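Local atomic coordinates of pyruvate formate-lyase 2 (Archaeoglobus fulgidus, PDB entry 2F3O), a protein that is of unknown function but belongs to the glycyl radical enzymes and is probably a lyase. Residues 54-59 / 211-216; 65-70 / 308-313; 335-340 / 369-374; 344-349 / 376-381. All coordinates share one frame; numbering follows the deposited sequence.

Contact 1: 54-59 / 211-216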
loop_
_atom_site.group_PDB
_atom_site.type_symbol
_atom_site.label_atom_id
_atom_site.label_comp_id
_atom_site.label_asym_id
_atom_site.label_seq_id
_atom_site.Cartn_x
_atom_site.Cartn_y
_atom_site.Cartn_z
ATOM N N ILE A 54 38.838 9.199 -19.416
ATOM C CA ILE A 54 39.830 9.600 -18.413
ATOM C C ILE A 54 41.183 8.968 -18.763
ATOM O O ILE A 54 41.235 7.807 -19.167
ATOM C CB ILE A 54 39.357 9.243 -16.955
ATOM C CG1 ILE A 54 40.226 9.921 -15.900
ATOM C CG2 ILE A 54 39.257 7.720 -16.721
ATOM C CD1 ILE A 54 39.558 10.071 -14.563
ATOM N N PRO A 55 42.270 9.759 -18.718
ATOM C CA PRO A 55 43.603 9.153 -18.855
ATOM C C PRO A 55 43.850 8.069 -17.815
ATOM O O PRO A 55 43.585 8.265 -16.634
ATOM C CB PRO A 55 44.557 10.332 -18.657
ATOM C CG PRO A 55 43.762 11.533 -19.016
ATOM C CD PRO A 55 42.335 11.228 -18.637
ATOM N N ILE A 56 44.297 6.909 -18.275
ATOM C CA ILE A 56 44.549 5.779 -17.392
ATOM C C ILE A 56 46.030 5.404 -17.419
ATOM O O ILE A 56 46.725 5.667 -18.403
ATOM C CB ILE A 56 43.663 4.547 -17.759
ATOM C CG1 ILE A 56 43.945 4.021 -19.165
ATOM C CG2 ILE A 56 42.190 4.878 -17.651
ATOM C CD1 ILE A 56 43.344 2.657 -19.415
ATOM N N GLN A 57 46.526 4.814 -16.337
ATOM C CA GLN A 57 47.906 4.330 -16.316
ATOM C C GLN A 57 48.112 3.183 -15.340
ATOM O O GLN A 57 47.539 3.159 -14.251
ATOM C CB GLN A 57 48.900 5.456 -16.025
ATOM C CG GLN A 57 48.464 6.355 -14.917
ATOM C CD GLN A 57 49.443 7.464 -14.668
ATOM O OE1 GLN A 57 49.052 8.628 -14.582
ATOM N NE2 GLN A 57 50.729 7.120 -14.555
ATOM N N ILE A 58 48.922 2.222 -15.762
ATOM C CA ILE A 58 49.341 1.124 -14.915
ATOM C C ILE A 58 50.662 1.587 -14.317
ATOM O O ILE A 58 51.437 2.233 -15.002
ATOM C CB ILE A 58 49.481 -0.141 -15.771
ATOM C CG1 ILE A 58 48.106 -0.510 -16.336
ATOM C CG2 ILE A 58 50.117 -1.295 -14.998
ATOM C CD1 ILE A 58 48.062 -1.821 -17.070
ATOM N N LEU A 59 50.903 1.328 -13.037
ATOM C CA LEU A 59 52.082 1.910 -12.381
ATOM C C LEU A 59 53.202 0.901 -12.139
ATOM O O LEU A 59 53.059 -0.288 -12.452
ATOM C CB LEU A 59 51.708 2.584 -11.061
ATOM C CG LEU A 59 50.616 3.641 -11.071
ATOM C CD1 LEU A 59 50.628 4.369 -9.754
ATOM C CD2 LEU A 59 50.802 4.619 -12.218
ATOM N N LEU A 211 37.994 -3.071 -19.955
ATOM C CA LEU A 211 38.577 -3.307 -21.278
ATOM C C LEU A 211 39.682 -2.325 -21.681
ATOM O O LEU A 211 40.616 -2.714 -22.376
ATOM C CB LEU A 211 37.493 -3.306 -22.353
ATOM C CG LEU A 211 36.956 -4.673 -22.780
ATOM C CD1 LEU A 211 35.629 -4.556 -23.570
ATOM C CD2 LEU A 211 38.019 -5.401 -23.593
ATOM N N ARG A 212 39.576 -1.067 -21.244
ATOM C CA ARG A 212 40.609 -0.066 -21.512
ATOM C C ARG A 212 41.889 -0.404 -20.782
ATOM O O ARG A 212 42.975 -0.197 -21.314
ATOM C CB ARG A 212 40.177 1.335 -21.073
ATOM C CG ARG A 212 39.078 1.974 -21.891
ATOM C CD ARG A 212 38.863 3.398 -21.435
ATOM N NE ARG A 212 40.077 4.178 -21.616
ATOM C CZ ARG A 212 40.296 5.374 -21.086
ATOM N NH1 ARG A 212 39.387 5.938 -20.315
ATOM N NH2 ARG A 212 41.443 5.997 -21.318
ATOM N N TYR A 213 41.771 -0.914 -19.556
ATOM C CA TYR A 213 42.972 -1.270 -18.793
ATOM C C TYR A 213 43.599 -2.558 -19.303
ATOM O O TYR A 213 44.785 -2.788 -19.094
ATOM C CB TYR A 213 42.704 -1.381 -17.288
ATOM C CG TYR A 213 42.876 -0.085 -16.540
ATOM C CD1 TYR A 213 41.767 0.654 -16.153
ATOM C CD2 TYR A 213 44.139 0.409 -16.223
ATOM C CE1 TYR A 213 41.905 1.846 -15.465
ATOM C CE2 TYR A 213 44.288 1.611 -15.536
ATOM C CZ TYR A 213 43.163 2.321 -15.164
ATOM O OH TYR A 213 43.245 3.512 -14.483
ATOM N N SER A 214 42.789 -3.380 -19.966
ATOM C CA SER A 214 43.236 -4.617 -20.573
ATOM C C SER A 214 44.100 -4.304 -21.782
ATOM O O SER A 214 45.103 -4.977 -22.032
ATOM C CB SER A 214 42.029 -5.440 -20.997
ATOM O OG SER A 214 42.410 -6.556 -21.772
ATOM N N LYS A 215 43.716 -3.256 -22.508
ATOM C CA LYS A 215 44.399 -2.843 -23.726
ATOM C C LYS A 215 45.722 -2.150 -23.424
ATOM O O LYS A 215 46.703 -2.368 -24.127
ATOM C CB LYS A 215 43.474 -1.946 -24.556
ATOM C CG LYS A 215 43.437 -2.242 -26.069
ATOM C CD LYS A 215 43.436 -3.759 -26.414
ATOM C CE LYS A 215 42.110 -4.459 -26.086
ATOM N NZ LYS A 215 40.951 -3.555 -26.333
ATOM N N LEU A 216 45.744 -1.337 -22.369
ATOM C CA LEU A 216 46.970 -0.687 -21.914
ATOM C C LEU A 216 47.967 -1.732 -21.417
ATOM O O LEU A 216 49.164 -1.602 -21.665
ATOM C CB LEU A 216 46.683 0.307 -20.783
ATOM C CG LEU A 216 47.424 1.655 -20.674
ATOM C CD1 LEU A 216 47.896 1.894 -19.258
ATOM C CD2 LEU A 216 48.605 1.792 -21.619
#
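Ile56 and Tyr213 meet where the loop that leaves helix 39-53 is laid along the flank of helix 190-221, a worked case of an extended segment held to a helix by one polar anchor and a row of apolar side chains. The anchor is Arg212. Its guanidinium turns both terminal nitrogens to a single oxygen, Ile54 O, at 2.9 Å from NH1 and 2.8 Å from NH2; NH1 lies in the carbonyl plane on a lone pair, whereas NH2 stands tilted from that plane. NH1 also binds Leu51 O, so the arginine gathers carbonyls at the C-terminal end of helix 39-53. An alanine here would probably leave Ile54 O and Leu51 O without these donors and open a gap beside Ile56 CG2, which covers one guanidinium face. Ile56 itself serves the tyrosine too: chi1 (62°) sets CG1 between the backbone N and the carbonyl carbon, and chi2, anti at 167°, carries CD1 over the ring centre of Tyr213, 3.9 Å from the centroid, in a CH-pi contact 7° off the normal. Gln57 O comes in at the ring edge, 3.8 Å from Tyr213 CE2. Further along, Ile58 CG1 slides past Leu216 CD1 at 3.8 Å. Helix 227-241 flanks this end through Arg228 against Ile58, while helix 250-267 packs on Ile54 and Tyr213 through Gln266 and Leu259.

Contact 2: 65-70 / 308-313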
loop_
_atom_site.group_PDB
_atom_site.type_symbol
_atom_site.label_atom_id
_atom_site.label_comp_id
_atom_site.label_asym_id
_atom_site.label_seq_id
_atom_site.Cartn_x
_atom_site.Cartn_y
_atom_site.Cartn_z
ATOM N N VAL A 65 45.311 -2.784 -11.077
ATOM C CA VAL A 65 45.362 -1.516 -11.809
ATOM C C VAL A 65 44.050 -0.751 -11.728
ATOM O O VAL A 65 42.995 -1.314 -11.424
ATOM C CB VAL A 65 45.761 -1.715 -13.304
ATOM C CG1 VAL A 65 47.057 -2.456 -13.395
ATOM C CG2 VAL A 65 44.692 -2.475 -14.059
ATOM N N GLY A 66 44.117 0.537 -12.021
ATOM C CA GLY A 66 42.956 1.394 -11.855
ATOM C C GLY A 66 43.257 2.627 -11.032
ATOM O O GLY A 66 42.864 2.724 -9.873
ATOM N N THR A 67 43.963 3.576 -11.627
ATOM C CA THR A 67 44.211 4.825 -10.953
ATOM C C THR A 67 42.882 5.518 -10.690
ATOM O O THR A 67 41.943 5.405 -11.482
ATOM C CB THR A 67 45.163 5.757 -11.748
ATOM O OG1 THR A 67 44.676 5.949 -13.080
ATOM C CG2 THR A 67 46.540 5.166 -11.815
ATOM N N MET A 68 42.798 6.186 -9.549
ATOM C CA MET A 68 41.598 6.895 -9.154
ATOM C C MET A 68 41.488 8.211 -9.894
ATOM O O MET A 68 40.399 8.640 -10.249
ATOM C CB MET A 68 41.613 7.139 -7.654
ATOM C CG MET A 68 41.636 5.860 -6.864
ATOM S SD MET A 68 40.745 6.081 -5.328
ATOM C CE MET A 68 42.103 6.207 -4.224
ATOM N N LEU A 69 42.618 8.862 -10.115
ATOM C CA LEU A 69 42.674 10.030 -10.974
ATOM C C LEU A 69 43.955 9.836 -11.789
ATOM O O LEU A 69 44.831 9.072 -11.349
ATOM C CB LEU A 69 42.741 11.288 -10.123
ATOM C CG LEU A 69 43.743 11.206 -8.981
ATOM C CD1 LEU A 69 44.826 12.238 -9.156
ATOM C CD2 LEU A 69 43.066 11.347 -7.651
ATOM N N PRO A 70 44.066 10.478 -12.986
ATOM C CA PRO A 70 45.319 10.385 -13.740
ATOM C C PRO A 70 46.391 11.096 -12.962
ATOM O O PRO A 70 46.102 12.093 -12.323
ATOM C CB PRO A 70 45.039 11.176 -15.015
ATOM C CG PRO A 70 43.584 11.334 -15.094
ATOM C CD PRO A 70 43.064 11.293 -13.700
ATOM N N TRP A 308 45.512 -2.008 -0.936
ATOM C CA TRP A 308 45.678 -1.094 0.184
ATOM C C TRP A 308 46.366 0.171 -0.275
ATOM O O TRP A 308 45.881 1.270 -0.012
ATOM C CB TRP A 308 46.515 -1.736 1.278
ATOM C CG TRP A 308 45.790 -2.359 2.457
ATOM C CD1 TRP A 308 46.048 -2.125 3.781
ATOM C CD2 TRP A 308 44.746 -3.349 2.429
ATOM N NE1 TRP A 308 45.210 -2.875 4.572
ATOM C CE2 TRP A 308 44.414 -3.645 3.769
ATOM C CE3 TRP A 308 44.054 -4.009 1.403
ATOM C CZ2 TRP A 308 43.429 -4.560 4.106
ATOM C CZ3 TRP A 308 43.072 -4.918 1.743
ATOM C CH2 TRP A 308 42.770 -5.188 3.079
ATOM N N ILE A 309 47.472 0.003 -1.000
ATOM C CA ILE A 309 48.275 1.136 -1.481
ATOM C C ILE A 309 47.517 2.047 -2.456
ATOM O O ILE A 309 47.677 3.277 -2.428
ATOM C CB ILE A 309 49.648 0.667 -2.084
ATOM C CG1 ILE A 309 50.565 0.155 -0.979
ATOM C CG2 ILE A 309 50.385 1.793 -2.808
ATOM C CD1 ILE A 309 51.897 -0.307 -1.459
ATOM N N LYS A 310 46.655 1.460 -3.280
ATOM C CA LYS A 310 45.930 2.270 -4.250
ATOM C C LYS A 310 44.907 3.210 -3.638
ATOM O O LYS A 310 44.727 4.300 -4.153
ATOM C CB LYS A 310 45.349 1.433 -5.389
ATOM C CG LYS A 310 46.426 0.985 -6.366
ATOM C CD LYS A 310 45.887 0.597 -7.723
ATOM C CE LYS A 310 45.858 1.796 -8.643
ATOM N NZ LYS A 310 46.196 1.441 -10.045
ATOM N N THR A 311 44.302 2.841 -2.507
ATOM C CA THR A 311 43.345 3.742 -1.833
ATOM C C THR A 311 43.968 5.027 -1.269
ATOM O O THR A 311 43.256 5.897 -0.775
ATOM C CB THR A 311 42.566 3.060 -0.702
ATOM O OG1 THR A 311 43.375 3.018 0.473
ATOM C CG2 THR A 311 42.153 1.653 -1.096
ATOM N N ASN A 312 45.292 5.147 -1.355
ATOM C CA ASN A 312 45.996 6.369 -0.982
ATOM C C ASN A 312 46.094 7.387 -2.110
ATOM O O ASN A 312 46.670 8.453 -1.920
ATOM C CB ASN A 312 47.409 6.043 -0.536
ATOM C CG ASN A 312 47.456 5.407 0.815
ATOM O OD1 ASN A 312 47.447 6.094 1.833
ATOM N ND2 ASN A 312 47.541 4.077 0.839
ATOM N N GLU A 313 45.559 7.059 -3.282
ATOM C CA GLU A 313 45.615 7.968 -4.415
ATOM C C GLU A 313 44.700 9.185 -4.257
ATOM O O GLU A 313 44.937 10.221 -4.880
ATOM C CB GLU A 313 45.360 7.225 -5.732
ATOM C CG GLU A 313 46.441 6.217 -6.076
ATOM C CD GLU A 313 46.110 5.353 -7.297
ATOM O OE1 GLU A 313 45.067 5.587 -7.939
ATOM O OE2 GLU A 313 46.902 4.438 -7.617
#
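Met68 and Glu313 join a loop to the end of a helix: residues 65-70, part of the loop between helix 39-53 and strand 74-75, lie across the type I beta turn from Lys310 to Glu313, at the C-terminal end of helix 297-310. The case illustrates how a buried helix end can be tied to a loop through one carboxylate. Hydrogen bonding across the two segments rests on Met68 N, which donates to Glu313 OE1 at 2.8 Å with an N-H...O angle of 160°, meeting the oxygen almost head-on to its C-O bond. Glu313 CG lies anti to the carbonyl carbon (chi1 -65°), and the chain continues extended from there to the loop.

Charge is arranged around Lys310. Its NZ forms a salt bridge with Glu62, and a long one, 3.9 Å, with Glu313 OE2, so the ammonium is likely to help keep the glutamate ionised. Lys310 NZ also lies beside Gly66 N, where both are donors and no bond forms; Gly66 O accepts from Trp258 NE1 of helix 250-267.

Van der Waals packing fills in the remainder. The chain of Met68 bends at its second and third torsions and brings CE against the carbonyls of the turn, Lys310 O and Thr311 O, while CG crosses the Glu313 side chain 3.6 Å from OE1. Trp258 packs on Met68, Lys310 and Thr311 alike. On the next residue of the loop, Leu69 CD2 rests 3.5 Å from Glu313 O.

Contact 3: 335-340 / 369-374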
loop_
_atom_site.group_PDB
_atom_site.type_symbol
_atom_site.label_atom_id
_atom_site.label_comp_id
_atom_site.label_asym_id
_atom_site.label_seq_id
_atom_site.Cartn_x
_atom_site.Cartn_y
_atom_site.Cartn_z
ATOM N N VAL A 335 37.766 -0.710 5.317
ATOM C CA VAL A 335 37.798 -2.120 5.049
ATOM C C VAL A 335 37.432 -2.792 6.376
ATOM O O VAL A 335 37.856 -2.315 7.427
ATOM C CB VAL A 335 39.200 -2.484 4.462
ATOM C CG1 VAL A 335 40.158 -3.079 5.485
ATOM C CG2 VAL A 335 39.064 -3.358 3.226
ATOM N N THR A 336 36.581 -3.823 6.352
ATOM C CA THR A 336 36.167 -4.513 7.588
ATOM C C THR A 336 36.666 -5.959 7.646
ATOM O O THR A 336 36.309 -6.782 6.800
ATOM C CB THR A 336 34.633 -4.527 7.768
ATOM O OG1 THR A 336 34.108 -3.214 7.562
ATOM C CG2 THR A 336 34.229 -5.031 9.149
ATOM N N ILE A 337 37.495 -6.263 8.642
ATOM C CA ILE A 337 37.970 -7.624 8.859
ATOM C C ILE A 337 37.528 -8.196 10.209
ATOM O O ILE A 337 37.252 -7.457 11.154
ATOM C CB ILE A 337 39.526 -7.741 8.708
ATOM C CG1 ILE A 337 40.269 -6.993 9.824
ATOM C CG2 ILE A 337 39.981 -7.237 7.356
ATOM C CD1 ILE A 337 41.769 -7.004 9.649
ATOM N N GLY A 338 37.473 -9.518 10.302
ATOM C CA GLY A 338 37.132 -10.184 11.559
ATOM C C GLY A 338 35.651 -10.211 11.853
ATOM O O GLY A 338 34.834 -9.843 11.015
ATOM N N GLY A 339 35.285 -10.655 13.041
ATOM C CA GLY A 339 33.883 -10.652 13.435
ATOM C C GLY A 339 33.288 -12.036 13.396
ATOM O O GLY A 339 34.006 -13.017 13.229
ATOM N N CYS A 340 31.971 -12.116 13.549
ATOM C CA CYS A 340 31.285 -13.404 13.592
ATOM C C CYS A 340 30.353 -13.660 12.395
ATOM O O CYS A 340 30.107 -12.767 11.576
ATOM C CB CYS A 340 30.486 -13.503 14.878
ATOM S SG CYS A 340 29.122 -12.358 14.904
ATOM N N VAL A 369 41.350 0.719 8.219
ATOM C CA VAL A 369 41.089 -0.678 8.569
ATOM C C VAL A 369 40.368 -0.906 9.904
ATOM O O VAL A 369 40.797 -0.452 10.972
ATOM C CB VAL A 369 42.282 -1.596 8.268
ATOM C CG1 VAL A 369 43.466 -0.758 7.853
ATOM C CG2 VAL A 369 42.567 -2.561 9.395
ATOM N N HIS A 370 39.249 -1.611 9.805
ATOM C CA HIS A 370 38.344 -1.775 10.912
ATOM C C HIS A 370 38.251 -3.219 11.299
ATOM O O HIS A 370 37.906 -4.068 10.485
ATOM C CB HIS A 370 36.977 -1.289 10.509
ATOM C CG HIS A 370 36.914 0.180 10.259
ATOM N ND1 HIS A 370 35.915 0.765 9.517
ATOM C CD2 HIS A 370 37.724 1.186 10.657
ATOM C CE1 HIS A 370 36.101 2.069 9.477
ATOM N NE2 HIS A 370 37.197 2.351 10.157
ATOM N N VAL A 371 38.578 -3.506 12.549
ATOM C CA VAL A 371 38.652 -4.887 12.999
ATOM C C VAL A 371 37.525 -5.169 13.974
ATOM O O VAL A 371 37.457 -4.577 15.046
ATOM C CB VAL A 371 40.004 -5.213 13.670
ATOM C CG1 VAL A 371 40.186 -6.704 13.778
ATOM C CG2 VAL A 371 41.155 -4.618 12.892
ATOM N N ARG A 372 36.631 -6.066 13.575
ATOM C CA ARG A 372 35.592 -6.564 14.455
ATOM C C ARG A 372 36.152 -7.663 15.368
ATOM O O ARG A 372 36.743 -8.654 14.907
ATOM C CB ARG A 372 34.421 -7.118 13.639
ATOM C CG ARG A 372 33.483 -6.090 13.026
ATOM C CD ARG A 372 32.348 -6.782 12.244
ATOM N NE ARG A 372 31.707 -7.841 13.020
ATOM C CZ ARG A 372 30.641 -8.533 12.629
ATOM N NH1 ARG A 372 30.065 -8.254 11.471
ATOM N NH2 ARG A 372 30.133 -9.486 13.406
ATOM N N ILE A 373 35.988 -7.473 16.671
ATOM C CA ILE A 373 36.306 -8.522 17.621
ATOM C C ILE A 373 35.148 -8.728 18.567
ATOM O O ILE A 373 34.295 -7.840 18.743
ATOM C CB ILE A 373 37.547 -8.202 18.448
ATOM C CG1 ILE A 373 37.480 -6.796 18.993
ATOM C CG2 ILE A 373 38.812 -8.328 17.620
ATOM C CD1 ILE A 373 38.777 -6.394 19.604
ATOM N N ASN A 374 35.120 -9.905 19.178
ATOM C CA ASN A 374 34.054 -10.277 20.101
ATOM C C ASN A 374 34.583 -11.253 21.126
ATOM O O ASN A 374 35.772 -11.569 21.135
ATOM C CB ASN A 374 32.865 -10.892 19.353
ATOM C CG ASN A 374 33.277 -11.983 18.373
ATOM O OD1 ASN A 374 33.714 -13.055 18.766
ATOM N ND2 ASN A 374 33.116 -11.717 17.097
#
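The short strands 335-338 and 369-373 run side by side in parallel, their axes 4.7 Å apart at closest and 29° from exact alignment, joined by His370 N to Val335 O (2.8 Å), Ile337 N to His370 O (2.9 Å) and Arg372 N to Ile337 O (2.9 Å), each donor nearly along the C=O axis. This is the strand pair of a beta-alpha-beta unit whose connecting helix is 350-362. One face of the pair is aliphatic: Val335 CG1 lies beside Val369 CB at 3.8 Å, the two chains pointing the same way, and Ile337 CG1 reaches Val371 CG1 at 4.0 Å, with helix 350-362 packed against Ile337 and Val369. On the other face, Thr336 and His370 are polar, and each bonds Thr423 OG1. From within its strand, Arg372 reaches across Gly339 of the partner segment. Its chain, bent at chi3 (49°), passes Gly339 CA at 3.6 Å from NE, space that a side chain on Gly339 would obstruct. Cys340 SG lies in the guanidinium plane at its edge, 3.4 Å from NH2. NE pairs with Asp401, NH1 and NH2 with the carbonyls of Tyr421 and Leu419, and Asn374 ND2 binds Asp401 as well. With every guanidinium nitrogen engaged, the buried positive charge is probably balanced at least in part by Asp401, and the group is likely to be held against rotation.

Contact 4: 344-349 / 376-381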
loop_
_atom_site.group_PDB
_atom_site.type_symbol
_atom_site.label_atom_id
_atom_site.label_comp_id
_atom_site.label_asym_id
_atom_site.label_seq_id
_atom_site.Cartn_x
_atom_site.Cartn_y
_atom_site.Cartn_z
ATOM N N GLY A 344 26.898 -16.517 15.295
ATOM C CA GLY A 344 27.642 -16.135 16.464
ATOM C C GLY A 344 28.982 -16.818 16.484
ATOM O O GLY A 344 29.844 -16.472 17.285
ATOM N N ASN A 345 29.168 -17.790 15.596
ATOM C CA ASN A 345 30.463 -18.455 15.425
ATOM C C ASN A 345 31.519 -17.480 14.966
ATOM O O ASN A 345 31.216 -16.527 14.273
ATOM C CB ASN A 345 30.357 -19.564 14.397
ATOM C CG ASN A 345 29.351 -20.596 14.786
ATOM O OD1 ASN A 345 29.371 -21.101 15.914
ATOM N ND2 ASN A 345 28.436 -20.907 13.870
ATOM N N ASP A 346 32.762 -17.730 15.349
ATOM C CA ASP A 346 33.858 -16.881 14.941
ATOM C C ASP A 346 34.077 -17.001 13.443
ATOM O O ASP A 346 34.112 -18.111 12.906
ATOM C CB ASP A 346 35.121 -17.270 15.693
ATOM C CG ASP A 346 36.266 -16.373 15.360
ATOM O OD1 ASP A 346 36.099 -15.144 15.552
ATOM O OD2 ASP A 346 37.300 -16.894 14.876
ATOM N N ALA A 347 34.203 -15.861 12.772
ATOM C CA ALA A 347 34.376 -15.860 11.321
ATOM C C ALA A 347 35.772 -15.413 10.864
ATOM O O ALA A 347 35.974 -15.077 9.697
ATOM C CB ALA A 347 33.296 -15.012 10.653
ATOM N N THR A 348 36.724 -15.397 11.789
ATOM C CA THR A 348 38.120 -15.163 11.450
ATOM C C THR A 348 38.644 -16.317 10.571
ATOM O O THR A 348 38.438 -17.483 10.885
ATOM C CB THR A 348 38.959 -15.005 12.743
ATOM O OG1 THR A 348 38.613 -13.772 13.390
ATOM C CG2 THR A 348 40.440 -15.011 12.446
ATOM N N ASN A 349 39.259 -15.991 9.440
ATOM C CA ASN A 349 39.862 -17.001 8.576
ATOM C C ASN A 349 41.297 -16.575 8.339
ATOM O O ASN A 349 41.709 -15.550 8.865
ATOM C CB ASN A 349 39.108 -17.129 7.247
ATOM C CG ASN A 349 38.840 -15.779 6.585
ATOM O OD1 ASN A 349 39.694 -14.893 6.568
ATOM N ND2 ASN A 349 37.642 -15.619 6.049
ATOM N N GLY A 376 34.443 -14.338 21.236
ATOM C CA GLY A 376 34.845 -15.619 20.709
ATOM C C GLY A 376 35.971 -15.523 19.703
ATOM O O GLY A 376 36.235 -16.494 18.975
ATOM N N SER A 377 36.628 -14.363 19.642
ATOM C CA SER A 377 37.760 -14.164 18.724
ATOM C C SER A 377 38.951 -15.028 19.168
ATOM O O SER A 377 39.150 -15.193 20.369
ATOM C CB SER A 377 38.156 -12.689 18.692
ATOM O OG SER A 377 37.084 -11.874 18.265
ATOM N N PRO A 378 39.732 -15.595 18.217
ATOM C CA PRO A 378 40.838 -16.462 18.646
ATOM C C PRO A 378 41.896 -15.671 19.387
ATOM O O PRO A 378 42.165 -14.512 19.045
ATOM C CB PRO A 378 41.415 -17.004 17.328
ATOM C CG PRO A 378 40.376 -16.749 16.308
ATOM C CD PRO A 378 39.683 -15.484 16.750
ATOM N N GLU A 379 42.459 -16.300 20.414
ATOM C CA GLU A 379 43.409 -15.669 21.325
ATOM C C GLU A 379 44.640 -15.182 20.567
ATOM O O GLU A 379 45.126 -14.072 20.823
ATOM C CB GLU A 379 43.782 -16.643 22.451
ATOM C CG GLU A 379 44.871 -16.167 23.416
ATOM C CD GLU A 379 44.575 -14.806 24.039
ATOM O OE1 GLU A 379 43.452 -14.613 24.578
ATOM O OE2 GLU A 379 45.478 -13.934 23.989
ATOM N N SER A 380 45.101 -15.987 19.605
ATOM C CA SER A 380 46.227 -15.612 18.749
ATOM C C SER A 380 45.961 -14.321 18.007
ATOM O O SER A 380 46.829 -13.452 17.933
ATOM C CB SER A 380 46.541 -16.717 17.755
ATOM O OG SER A 380 45.377 -17.469 17.490
ATOM N N PHE A 381 44.744 -14.183 17.496
ATOM C CA PHE A 381 44.385 -13.002 16.745
ATOM C C PHE A 381 44.418 -11.735 17.604
ATOM O O PHE A 381 44.884 -10.687 17.152
ATOM C CB PHE A 381 43.035 -13.174 16.039
ATOM C CG PHE A 381 42.682 -12.017 15.152
ATOM C CD1 PHE A 381 43.494 -11.689 14.071
ATOM C CD2 PHE A 381 41.572 -11.238 15.411
ATOM C CE1 PHE A 381 43.197 -10.608 13.264
ATOM C CE2 PHE A 381 41.264 -10.166 14.607
ATOM C CZ PHE A 381 42.074 -9.843 13.534
#
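Asp346 sets OD2 against the CD and CG atoms of Pro378 and exemplifies a surface contact made by van der Waals packing, with no hydrogen bond between the two segments. Asp346 CG is anti to the backbone N (chi1 -177°), and OD2 lies 3.3 Å from Pro378 CD and 3.4 Å from Pro378 CG, with OD1 3.7 Å from Ser377 CA. OD2 also accepts a weak hydrogen bond, 3.5 Å, from Thr348 N, which may help to orient the group. An alanine in place of Asp346 would probably leave Pro378 CD and CG without their carboxylate neighbour and Thr348 N without its weak bond. In Thr348, OG1 is anti to the carbonyl carbon (chi1 -69°) and meets the proline tip to tip, 3.9 Å from Pro378 CD. Phe381 approaches Thr348 OG1 distantly, CD2 at 4.4 Å, and its ring stands edge-to-face with Tyr353, which also touches Thr348 and Pro378. Asn345 ND2 bonds Gln280 O of a second subunit, whose Lys287 packs on Asp346. The loop ahead of helix 350-362, with Asn349 at that helix's N-cap, meets the start of helix 379-390, where Pro378 holds the N-cap position.

Contacts 1 and 2 interlock along the chain, as do contacts 3 and 4; the first pair closes before the second opens. Contacts 1 and 2, centres about 12 Å apart, touch through a probable hydrogen bond between Tyr213 OH and Thr67 OG1. Contact 3 pairs the two strands of the beta-alpha-beta unit, and contact 4, about 10 Å away between centres, joins the loop before its helix 350-362 to the start of helix 379-390, which follows strand 368-373; a probable hydrogen bond from Ala347 N to Gly339 O links them. Trp308 packing on Val335 bridges contacts 2 and 3. A continuous path thus runs from peripheral helices through the sheet, probably part of the family's barrel core, to the subunit interface, the centres of contacts 1 and 4 lying about 40 Å apart.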